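Local coordinates for biotin protein ligase-like protein of unknown function (Silicibacter sp., PDB 3BFM) that is of unknown function but resembles biotin protein ligases in its fold, which pairs a biotin/lipoate ligase-like region with a small C-terminal beta region, at residues C71-G74 with F75-L79; T113-P116 with D117-P120; L160-W163 with A164-L168; I171-D175 with E176-E180. All coordinates share one frame; numbering follows the deposited sequence. Where two conformers were deposited one is given.

Interaction 1: residues C71-G74 with F75-L79; sequences CGVG and FQNAL
Two successive turns in the middle of helix 67-82 meet here, and Cys71 to Gly74 hand their carbonyls to Phe75 to Ala78 in an unbroken alpha-helical ladder. Phe75 N donates to Cys71 O, Gln76 N to Gly72 O at 2.9 Å, Asn77 N to Val73 O, and Ala78 N to Gly74 O. The bond from Gln76 N to Gly72 O is nearly straight, with an N-H...O angle of 172°. The first differs in approach: Phe75 N stands well above the carbonyl plane of Cys71, and Cys71 O has another donor besides it, the indole NE1 of Trp163.

Beyond the backbone, the side chains of Val73 and Asn77 run alongside each other, pointing the same way. The Val73 methyl CG1 lies 3.9 Å from Asn77 ND2 and nearly as close to Asn77 OD1, so one branch of the valine rests beside both ends of the amide. With CG beside its own backbone N (chi1 -69°), Asn77 leans back over the preceding turn, and its CG comes to 3.2 Å from Val73 O. The amide is gripped at both ends: ND2 donates to Gln76 OE1 at 2.8 Å, with the acceptor in the Asn77 amide plane, and OD1 takes a hydrogen bond from Trp170 NE1. The bend of the Gln76 chain at chi2 (-80°) brings OE1 round to its neighbour.

Helix 67-82 lies beside helix 156-175 on the mixed sheet: Cys71, Val73, Asn77 and Ala78 pack against that helix, while Phe75 reaches Leu97, Leu127 and Leu129 of the sheet, and Gln76 and Leu79 touch Val89 of edge strand 89-91.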
loop_
_atom_site.group_PDB
_atom_site.type_symbol
_atom_site.label_atom_id
_atom_site.label_comp_id
_atom_site.label_asym_id
_atom_site.label_seq_id
_atom_site.Cartn_x
_atom_site.Cartn_y
_atom_site.Cartn_z
ATOM N N CYS A 71 -11.672 -1.789 -10.095
ATOM C CA CYS A 71 -11.313 -3.181 -9.796
ATOM C C CYS A 71 -11.787 -4.157 -10.888
ATOM O O CYS A 71 -11.253 -5.254 -11.048
ATOM C CB CYS A 71 -11.865 -3.584 -8.435
ATOM S SG CYS A 71 -10.991 -2.706 -7.086
ATOM N N GLY A 72 -12.795 -3.749 -11.662
ATOM C CA GLY A 72 -13.187 -4.488 -12.840
ATOM C C GLY A 72 -12.132 -4.449 -13.914
ATOM O O GLY A 72 -11.817 -5.474 -14.518
ATOM N N VAL A 73 -11.576 -3.269 -14.169
ATOM C CA VAL A 73 -10.458 -3.124 -15.108
ATOM C C VAL A 73 -9.267 -3.936 -14.608
ATOM O O VAL A 73 -8.577 -4.642 -15.379
ATOM C CB VAL A 73 -10.044 -1.652 -15.293
ATOM C CG1 VAL A 73 -8.827 -1.551 -16.201
ATOM C CG2 VAL A 73 -11.190 -0.806 -15.847
ATOM N N GLY A 74 -9.020 -3.827 -13.307
ATOM C CA GLY A 74 -7.984 -4.657 -12.677
ATOM C C GLY A 74 -8.142 -6.144 -12.990
ATOM O O GLY A 74 -7.163 -6.842 -13.342
ATOM N N PHE A 75 -9.362 -6.646 -12.843
ATOM C CA PHE A 75 -9.667 -8.042 -13.147
ATOM C C PHE A 75 -9.495 -8.418 -14.612
ATOM O O PHE A 75 -8.927 -9.466 -14.934
ATOM C CB PHE A 75 -11.079 -8.400 -12.715
ATOM C CG PHE A 75 -11.427 -9.821 -12.993
ATOM C CD1 PHE A 75 -10.955 -10.828 -12.149
ATOM C CD2 PHE A 75 -12.148 -10.192 -14.121
ATOM C CE1 PHE A 75 -11.246 -12.144 -12.393
ATOM C CE2 PHE A 75 -12.419 -11.531 -14.368
ATOM C CZ PHE A 75 -11.952 -12.501 -13.500
ATOM N N GLN A 76 -10.051 -7.603 -15.512
ATOM C CA GLN A 76 -9.859 -7.856 -16.937
ATOM C C GLN A 76 -8.360 -7.916 -17.293
ATOM O O GLN A 76 -7.938 -8.807 -18.037
ATOM C CB GLN A 76 -10.588 -6.819 -17.781
ATOM C CG GLN A 76 -10.530 -7.104 -19.302
ATOM C CD GLN A 76 -9.220 -6.691 -19.971
ATOM O OE1 GLN A 76 -8.484 -5.832 -19.500
ATOM N NE2 GLN A 76 -8.932 -7.324 -21.099
ATOM N N ASN A 77 -7.555 -6.993 -16.748
ATOM C CA ASN A 77 -6.119 -6.967 -17.032
ATOM C C ASN A 77 -5.423 -8.193 -16.454
ATOM O O ASN A 77 -4.527 -8.765 -17.076
ATOM C CB ASN A 77 -5.437 -5.754 -16.388
ATOM C CG ASN A 77 -5.808 -4.401 -17.001
ATOM O OD1 ASN A 77 -5.230 -3.401 -16.594
ATOM N ND2 ASN A 77 -6.756 -4.347 -17.907
ATOM N N ALA A 78 -5.827 -8.572 -15.246
ATOM C CA ALA A 78 -5.284 -9.707 -14.523
ATOM C C ALA A 78 -5.580 -10.990 -15.283
ATOM O O ALA A 78 -4.678 -11.756 -15.563
ATOM C CB ALA A 78 -5.848 -9.760 -13.080
ATOM N N LEU A 79 -6.834 -11.215 -15.665
ATOM C CA LEU A 79 -7.142 -12.432 -16.435
ATOM C C LEU A 79 -6.425 -12.450 -17.825
ATOM O O LEU A 79 -5.850 -13.479 -18.231
ATOM C CB LEU A 79 -8.653 -12.579 -16.594
ATOM C CG LEU A 79 -9.192 -13.904 -17.137
ATOM C CD1 LEU A 79 -8.557 -15.100 -16.411
ATOM C CD2 LEU A 79 -10.716 -13.911 -16.982
#

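Interaction 2: residues T113-P116 with D117-P120; sequences TDDP and DTQP
Thr113 starts the contact with both branches in use: its hydroxyl OG1 lies 3.8 Å from Thr118 CB, and its methyl CG2 rests on Pro120 CB at 3.7 Å. The torsion about CA-CB (chi1 -179°) swings OG1 away from the backbone N and places it beside the carbonyl carbon, where it accepts the backbone N-H of Asp115 at 3.0 Å. This is an ST turn, just ahead of the reversal.

Asp115 then does most of the holding. Its backbone O accepts Thr118 N from well above the carbonyl plane, while its carboxylate splits its work between two residues. OD1 receives Asp117 N at 3.0 Å in a fairly straight bond of 163°, and OD2 receives the hydroxyl OG1 of Thr118 at 2.8 Å. Both donors sit far above the carboxylate plane, and together they fix the rotation of that group. The side chains of Asp115 and Thr118 cross at about a right angle. Asp117 turns its own carboxylate 68° from that of Asp115, and OD2 of Asp117 remains 4.1 Å from OD1 of Asp115, a like-charged neighbour that the two bonds to Asp115 probably help to offset.

Pro116 follows, occupying the second position of the turn.

The loop is tied to its surroundings by backbone hydrogen bonds of Pro116 with Ala62 and of Thr118 with Leu61, and Thr113 and Pro120 pack on Leu61 of helix 61-64. Asp115 to Thr118 form a type I beta turn, with Asp115 at the first position and Pro116 and Asp117 at the corners, at the surface end of the connection between strands 102-111 and 123-130.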
loop_
_atom_site.group_PDB
_atom_site.type_symbol
_atom_site.label_atom_id
_atom_site.label_comp_id
_atom_site.label_asym_id
_atom_site.label_seq_id
_atom_site.Cartn_x
_atom_site.Cartn_y
_atom_site.Cartn_z
ATOM N N THR A 113 -21.005 4.033 4.597
ATOM C CA THR A 113 -22.101 4.992 4.509
ATOM C C THR A 113 -22.870 4.736 3.221
ATOM O O THR A 113 -22.353 4.105 2.280
ATOM C CB THR A 113 -21.542 6.449 4.457
ATOM O OG1 THR A 113 -22.619 7.398 4.391
ATOM C CG2 THR A 113 -20.701 6.625 3.220
ATOM N N ASP A 114 -24.116 5.204 3.170
ATOM C CA ASP A 114 -24.868 5.269 1.915
ATOM C C ASP A 114 -25.239 6.700 1.504
ATOM O O ASP A 114 -25.966 6.899 0.540
ATOM C CB ASP A 114 -26.120 4.389 1.986
ATOM C CG ASP A 114 -27.112 4.852 3.024
ATOM O OD1 ASP A 114 -26.755 5.613 3.950
ATOM O OD2 ASP A 114 -28.278 4.432 2.921
ATOM N N ASP A 115 -24.737 7.697 2.217
ATOM C CA ASP A 115 -24.922 9.086 1.811
ATOM C C ASP A 115 -23.895 9.455 0.738
ATOM O O ASP A 115 -22.702 9.503 1.023
ATOM C CB ASP A 115 -24.731 9.998 3.016
ATOM C CG ASP A 115 -24.914 11.480 2.677
ATOM O OD1 ASP A 115 -25.225 11.821 1.523
ATOM O OD2 ASP A 115 -24.749 12.310 3.592
ATOM N N PRO A 116 -24.351 9.771 -0.486
ATOM C CA PRO A 116 -23.430 10.145 -1.555
ATOM C C PRO A 116 -22.485 11.289 -1.223
ATOM O O PRO A 116 -21.405 11.351 -1.779
ATOM C CB PRO A 116 -24.356 10.562 -2.702
ATOM C CG PRO A 116 -25.608 9.859 -2.446
ATOM C CD PRO A 116 -25.747 9.771 -0.961
ATOM N N ASP A 117 -22.882 12.179 -0.321
ATOM C CA ASP A 117 -22.068 13.335 0.038
ATOM C C ASP A 117 -21.009 13.087 1.117
ATOM O O ASP A 117 -20.071 13.870 1.243
ATOM C CB ASP A 117 -22.995 14.475 0.479
ATOM C CG ASP A 117 -23.851 15.006 -0.668
ATOM O OD1 ASP A 117 -23.362 15.024 -1.826
ATOM O OD2 ASP A 117 -25.003 15.407 -0.412
ATOM N N THR A 118 -21.152 12.001 1.880
ATOM C CA THR A 118 -20.270 11.683 2.993
ATOM C C THR A 118 -19.032 10.911 2.508
ATOM O O THR A 118 -19.158 10.000 1.688
ATOM C CB THR A 118 -21.031 10.803 3.986
ATOM O OG1 THR A 118 -22.206 11.513 4.414
ATOM C CG2 THR A 118 -20.206 10.439 5.188
ATOM N N GLN A 119 -17.871 11.249 3.043
ATOM C CA GLN A 119 -16.663 10.496 2.785
ATOM C C GLN A 119 -16.738 9.223 3.620
ATOM O O GLN A 119 -16.938 9.298 4.823
ATOM C CB GLN A 119 -15.432 11.308 3.137
ATOM C CG GLN A 119 -14.139 10.537 3.020
ATOM C CD GLN A 119 -12.968 11.379 3.350
ATOM O OE1 GLN A 119 -12.828 12.474 2.839
ATOM N NE2 GLN A 119 -12.098 10.873 4.203
ATOM N N PRO A 120 -16.620 8.049 2.983
ATOM C CA PRO A 120 -16.773 6.863 3.812
ATOM C C PRO A 120 -15.529 6.557 4.654
ATOM O O PRO A 120 -14.411 6.902 4.272
ATOM C CB PRO A 120 -17.088 5.736 2.782
ATOM C CG PRO A 120 -16.752 6.253 1.449
ATOM C CD PRO A 120 -16.374 7.727 1.555
#

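Interaction 3: residues L160-W163 with A164-L168; sequences LESW and ARHCL
Ser162 and His166, one helical turn apart, share a carbonyl: Ser162 O accepts the backbone N-H of His166 at 2.9 Å and also the ring ND1 of His166 at 3.0 Å. The two donors reach that oxygen from opposite faces of its carbonyl plane. Ser162 O lies near the imidazole plane, at its edge, because the His166 ring is folded back along the helix with CG beside its own N (chi1 -76°). In the conformer given, Ser162 OG may also accept weakly from ND1 and has a water nearby, which in turn accepts from Arg165 NH2; the serine side chain has a second conformer, so the links through OG are doubtful.

All this belongs to the middle of helix 156-175, where the ordinary ladder runs on: Ala164 N to Leu160 O, Arg165 N to Glu161 O and Cys167 N to Trp163 O. On the buried side, Cys167 SG stands over one face of the Trp163 indole, 3.5 Å from the centroid of the five-membered ring, in a sulfur-aromatic contact. Trp163 NE1 donates to Cys71 O of helix 67-82.

Arg165 bends at chi3 (-46°), which lays one guanidinium face over Ser162 CA. Its NH1 has a weak bond to a water that donates to Glu161 O. Glu161 turns elsewhere for its polar end: OE1 makes a salt bridge with Arg158 NE, and OE2 accepts from Thr7 N.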
loop_
_atom_site.group_PDB
_atom_site.type_symbol
_atom_site.label_atom_id
_atom_site.label_comp_id
_atom_site.label_asym_id
_atom_site.label_seq_id
_atom_site.Cartn_x
_atom_site.Cartn_y
_atom_site.Cartn_z
ATOM N N LEU A 160 -5.495 -14.444 -8.357
ATOM C CA LEU A 160 -5.650 -13.608 -7.173
ATOM C C LEU A 160 -4.540 -12.591 -6.995
ATOM O O LEU A 160 -4.807 -11.410 -6.780
ATOM C CB LEU A 160 -5.787 -14.492 -5.942
ATOM C CG LEU A 160 -5.867 -13.810 -4.589
ATOM C CD1 LEU A 160 -7.067 -12.832 -4.508
ATOM C CD2 LEU A 160 -5.968 -14.911 -3.520
ATOM N N GLU A 161 -3.281 -13.050 -7.070
ATOM C CA GLU A 161 -2.133 -12.174 -6.966
ATOM C C GLU A 161 -2.174 -11.105 -8.029
ATOM O O GLU A 161 -1.897 -9.937 -7.766
ATOM C CB GLU A 161 -0.844 -12.987 -7.169
ATOM C CG GLU A 161 -0.536 -13.895 -6.028
ATOM C CD GLU A 161 0.626 -14.847 -6.310
ATOM O OE1 GLU A 161 1.019 -15.006 -7.495
ATOM O OE2 GLU A 161 1.166 -15.401 -5.325
ATOM N N SER A 162 -2.522 -11.523 -9.239
ATOM C CA SER A 162 -2.547 -10.619 -10.380
ATOM C C SER A 162 -3.670 -9.587 -10.258
ATOM O O SER A 162 -3.493 -8.425 -10.609
ATOM C CB SER A 162 -2.679 -11.416 -11.661
ATOM O OG SER A 162 -2.422 -10.585 -12.758
ATOM N N TRP A 163 -4.820 -10.014 -9.745
ATOM C CA TRP A 163 -5.936 -9.083 -9.558
ATOM C C TRP A 163 -5.461 -7.977 -8.589
ATOM O O TRP A 163 -5.553 -6.767 -8.861
ATOM C CB TRP A 163 -7.161 -9.789 -9.042
ATOM C CG TRP A 163 -8.345 -8.873 -8.837
ATOM C CD1 TRP A 163 -8.924 -8.043 -9.777
ATOM C CD2 TRP A 163 -9.118 -8.734 -7.648
ATOM N NE1 TRP A 163 -9.988 -7.402 -9.228
ATOM C CE2 TRP A 163 -10.137 -7.799 -7.922
ATOM C CE3 TRP A 163 -9.031 -9.294 -6.372
ATOM C CZ2 TRP A 163 -11.065 -7.393 -6.955
ATOM C CZ3 TRP A 163 -9.949 -8.893 -5.393
ATOM C CH2 TRP A 163 -10.963 -7.969 -5.698
ATOM N N ALA A 164 -4.932 -8.409 -7.450
ATOM C CA ALA A 164 -4.438 -7.448 -6.461
ATOM C C ALA A 164 -3.445 -6.444 -7.051
ATOM O O ALA A 164 -3.581 -5.221 -6.828
ATOM C CB ALA A 164 -3.854 -8.157 -5.242
ATOM N N ARG A 165 -2.467 -6.938 -7.798
ATOM C CA ARG A 165 -1.465 -6.093 -8.420
ATOM C C ARG A 165 -2.061 -5.136 -9.435
ATOM O O ARG A 165 -1.766 -3.923 -9.411
ATOM C CB ARG A 165 -0.376 -6.900 -9.131
ATOM C CG ARG A 165 0.772 -7.299 -8.287
ATOM C CD ARG A 165 1.979 -7.704 -9.132
ATOM N NE ARG A 165 1.622 -8.614 -10.234
ATOM C CZ ARG A 165 1.412 -9.933 -10.123
ATOM N NH1 ARG A 165 1.494 -10.559 -8.947
ATOM N NH2 ARG A 165 1.099 -10.637 -11.206
ATOM N N HIS A 166 -2.906 -5.630 -10.327
ATOM C CA HIS A 166 -3.494 -4.708 -11.292
ATOM C C HIS A 166 -4.510 -3.716 -10.689
ATOM O O HIS A 166 -4.563 -2.568 -11.103
ATOM C CB HIS A 166 -4.147 -5.477 -12.445
ATOM C CG HIS A 166 -3.177 -6.033 -13.418
ATOM N ND1 HIS A 166 -2.689 -7.309 -13.328
ATOM C CD2 HIS A 166 -2.606 -5.482 -14.517
ATOM C CE1 HIS A 166 -1.837 -7.523 -14.322
ATOM N NE2 HIS A 166 -1.776 -6.431 -15.056
ATOM N N CYS A 167 -5.301 -4.131 -9.691
ATOM C CA CYS A 167 -6.122 -3.181 -8.953
ATOM C C CYS A 167 -5.286 -2.069 -8.337
ATOM O O CYS A 167 -5.635 -0.898 -8.409
ATOM C CB CYS A 167 -6.938 -3.885 -7.866
ATOM S SG CYS A 167 -8.256 -4.856 -8.546
ATOM N N LEU A 168 -4.185 -2.422 -7.694
ATOM C CA LEU A 168 -3.354 -1.402 -7.095
ATOM C C LEU A 168 -2.815 -0.446 -8.157
ATOM O O LEU A 168 -2.805 0.739 -7.933
ATOM C CB LEU A 168 -2.189 -2.034 -6.345
ATOM C CG LEU A 168 -1.172 -1.122 -5.667
ATOM C CD1 LEU A 168 -1.810 -0.357 -4.534
ATOM C CD2 LEU A 168 0.017 -2.019 -5.174
HETATM O O HOH W 1 0.268 -13.922 -10.710
HETATM O O HOH W 2 0.621 -9.754 -6.042
HETATM O O HOH W 3 -0.133 -10.368 -13.913
#

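Interaction 4: residues I171-D175 with E176-E180; sequences INRWD and EGELE
The guanidinium of Arg173 presents its edge to Glu178, which it grips side-on with two nitrogens. NE donates to Glu178 OE2 at 2.7 Å and 169°, with OE2 in the guanidinium plane, and NH2 reaches Glu178 OE1 at 2.8 Å. The two flat groups are turned 61° apart, so NE meets OE2 from above the carboxylate plane, while NH2 comes to OE1 on its syn side but tilted out of that plane. The bend of the arginine at chi3 (76°) turns its end towards the glutamate. The Trp174 indole has Leu179 CD1 at its edge, 4.1 Å from CD1 of the ring, the two side chains running alongside.

A Schellman motif ends helix 156-175. Glu178 N donates to Arg173 O and Gly177 N to Trp174 O at 2.9 Å, with Gly177 at positive phi as the C-prime residue. A water donates to Trp174 O, its oxygen 2.7 Å away, and accepts a weak bond from Leu179 N, bridging into the next helix.

Glu178 is the N-cap residue of helix 179-189, so the salt bridge spans the corner between it and helix 156-175. Trp174 packs on Met67 of helix 67-82 and Ile182 of helix 179-189, and Asn172 and Asp175 touch Pro10 of the second subunit.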
loop_
_atom_site.group_PDB
_atom_site.type_symbol
_atom_site.label_atom_id
_atom_site.label_comp_id
_atom_site.label_asym_id
_atom_site.label_seq_id
_atom_site.Cartn_x
_atom_site.Cartn_y
_atom_site.Cartn_z
ATOM N N ILE A 171 -5.729 1.897 -8.963
ATOM C CA ILE A 171 -6.149 2.694 -7.826
ATOM C C ILE A 171 -5.133 3.793 -7.677
ATOM O O ILE A 171 -5.500 4.929 -7.460
ATOM C CB ILE A 171 -6.192 1.875 -6.498
ATOM C CG1 ILE A 171 -7.374 0.900 -6.521
ATOM C CG2 ILE A 171 -6.289 2.828 -5.296
ATOM C CD1 ILE A 171 -7.285 -0.263 -5.446
ATOM N N ASN A 172 -3.848 3.469 -7.852
ATOM C CA ASN A 172 -2.818 4.536 -7.755
ATOM C C ASN A 172 -3.004 5.595 -8.860
ATOM O O ASN A 172 -2.911 6.786 -8.605
ATOM C CB ASN A 172 -1.386 3.977 -7.748
ATOM C CG ASN A 172 -1.033 3.283 -6.433
ATOM O OD1 ASN A 172 -1.513 3.677 -5.384
ATOM N ND2 ASN A 172 -0.175 2.267 -6.490
ATOM N N ARG A 173 -3.359 5.180 -10.062
ATOM C CA ARG A 173 -3.581 6.136 -11.139
ATOM C C ARG A 173 -4.819 6.983 -10.904
ATOM O O ARG A 173 -4.844 8.175 -11.217
ATOM C CB ARG A 173 -3.649 5.428 -12.474
ATOM C CG ARG A 173 -2.295 4.821 -12.805
ATOM C CD ARG A 173 -2.297 4.194 -14.100
ATOM N NE ARG A 173 -2.236 5.198 -15.155
ATOM C CZ ARG A 173 -2.435 4.927 -16.437
ATOM N NH1 ARG A 173 -2.693 3.677 -16.818
ATOM N NH2 ARG A 173 -2.357 5.911 -17.328
ATOM N N TRP A 174 -5.863 6.368 -10.356
ATOM C CA TRP A 174 -7.046 7.095 -9.987
ATOM C C TRP A 174 -6.688 8.189 -8.966
ATOM O O TRP A 174 -7.113 9.344 -9.075
ATOM C CB TRP A 174 -8.070 6.126 -9.399
ATOM C CG TRP A 174 -9.273 6.784 -8.830
ATOM C CD1 TRP A 174 -10.408 7.153 -9.498
ATOM C CD2 TRP A 174 -9.483 7.138 -7.460
ATOM N NE1 TRP A 174 -11.301 7.704 -8.640
ATOM C CE2 TRP A 174 -10.768 7.701 -7.373
ATOM C CE3 TRP A 174 -8.715 7.006 -6.294
ATOM C CZ2 TRP A 174 -11.300 8.165 -6.175
ATOM C CZ3 TRP A 174 -9.243 7.467 -5.096
ATOM C CH2 TRP A 174 -10.531 8.045 -5.051
ATOM N N ASP A 175 -5.891 7.824 -7.973
ATOM C CA ASP A 175 -5.458 8.757 -6.937
ATOM C C ASP A 175 -4.638 9.908 -7.502
ATOM O O ASP A 175 -4.681 11.023 -6.979
ATOM C CB ASP A 175 -4.633 8.020 -5.873
ATOM C CG ASP A 175 -4.200 8.938 -4.732
ATOM O OD1 ASP A 175 -5.100 9.395 -4.000
ATOM O OD2 ASP A 175 -2.980 9.191 -4.580
ATOM N N GLU A 176 -3.892 9.648 -8.566
ATOM C CA GLU A 176 -3.085 10.678 -9.210
ATOM C C GLU A 176 -3.908 11.507 -10.198
ATOM O O GLU A 176 -3.343 12.306 -10.952
ATOM C CB GLU A 176 -1.885 10.038 -9.913
ATOM C CG GLU A 176 -0.831 9.519 -8.922
ATOM C CD GLU A 176 0.111 8.462 -9.513
ATOM O OE1 GLU A 176 0.364 8.505 -10.739
ATOM O OE2 GLU A 176 0.594 7.581 -8.747
ATOM N N GLY A 177 -5.223 11.290 -10.234
ATOM C CA GLY A 177 -6.116 12.104 -11.038
ATOM C C GLY A 177 -6.396 11.630 -12.453
ATOM O O GLY A 177 -6.914 12.400 -13.261
ATOM N N GLU A 178 -6.129 10.362 -12.755
ATOM C CA GLU A 178 -6.315 9.844 -14.112
ATOM C C GLU A 178 -7.670 9.211 -14.352
ATOM O O GLU A 178 -7.771 8.215 -15.057
ATOM C CB GLU A 178 -5.222 8.823 -14.452
ATOM C CG GLU A 178 -3.831 9.336 -14.304
ATOM C CD GLU A 178 -2.854 8.490 -15.079
ATOM O OE1 GLU A 178 -2.937 8.490 -16.337
ATOM O OE2 GLU A 178 -2.004 7.829 -14.436
ATOM N N LEU A 179 -8.720 9.789 -13.779
ATOM C CA LEU A 179 -10.114 9.309 -13.956
ATOM C C LEU A 179 -10.507 9.169 -15.426
ATOM O O LEU A 179 -11.120 8.175 -15.819
ATOM C CB LEU A 179 -11.095 10.245 -13.205
ATOM C CG LEU A 179 -12.586 9.921 -13.220
ATOM C CD1 LEU A 179 -12.799 8.600 -12.535
ATOM C CD2 LEU A 179 -13.411 11.026 -12.571
ATOM N N GLU A 180 -10.130 10.142 -16.249
ATOM C CA GLU A 180 -10.492 10.131 -17.661
ATOM C C GLU A 180 -9.972 8.885 -18.389
ATOM O O GLU A 180 -10.696 8.270 -19.171
ATOM C CB GLU A 180 -9.977 11.397 -18.351
ATOM C CG GLU A 180 -10.566 11.606 -19.705
HETATM O O HOH W 4 -8.726 10.513 -10.924
#

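How the interactions relate
All four contacts are local, each closing within eight to ten residues, and they follow one another along the chain without nesting or crossing. Interaction 1 lies on helix 67-82. Interaction 2 comes next, in the loop joining strands 102-111 and 123-130, its nearest atoms about 14 Å from interaction 1. Interactions 3 and 4 share helix 156-175: the first lies in its middle, and the second at its end, turning the chain into helix 179-189. Interactions 1 and 3 touch, which ties helices 67-82 and 156-175 together, with Gly74 O and Asn77 CB against His166; interactions 2 and 4 lie nearer the surface.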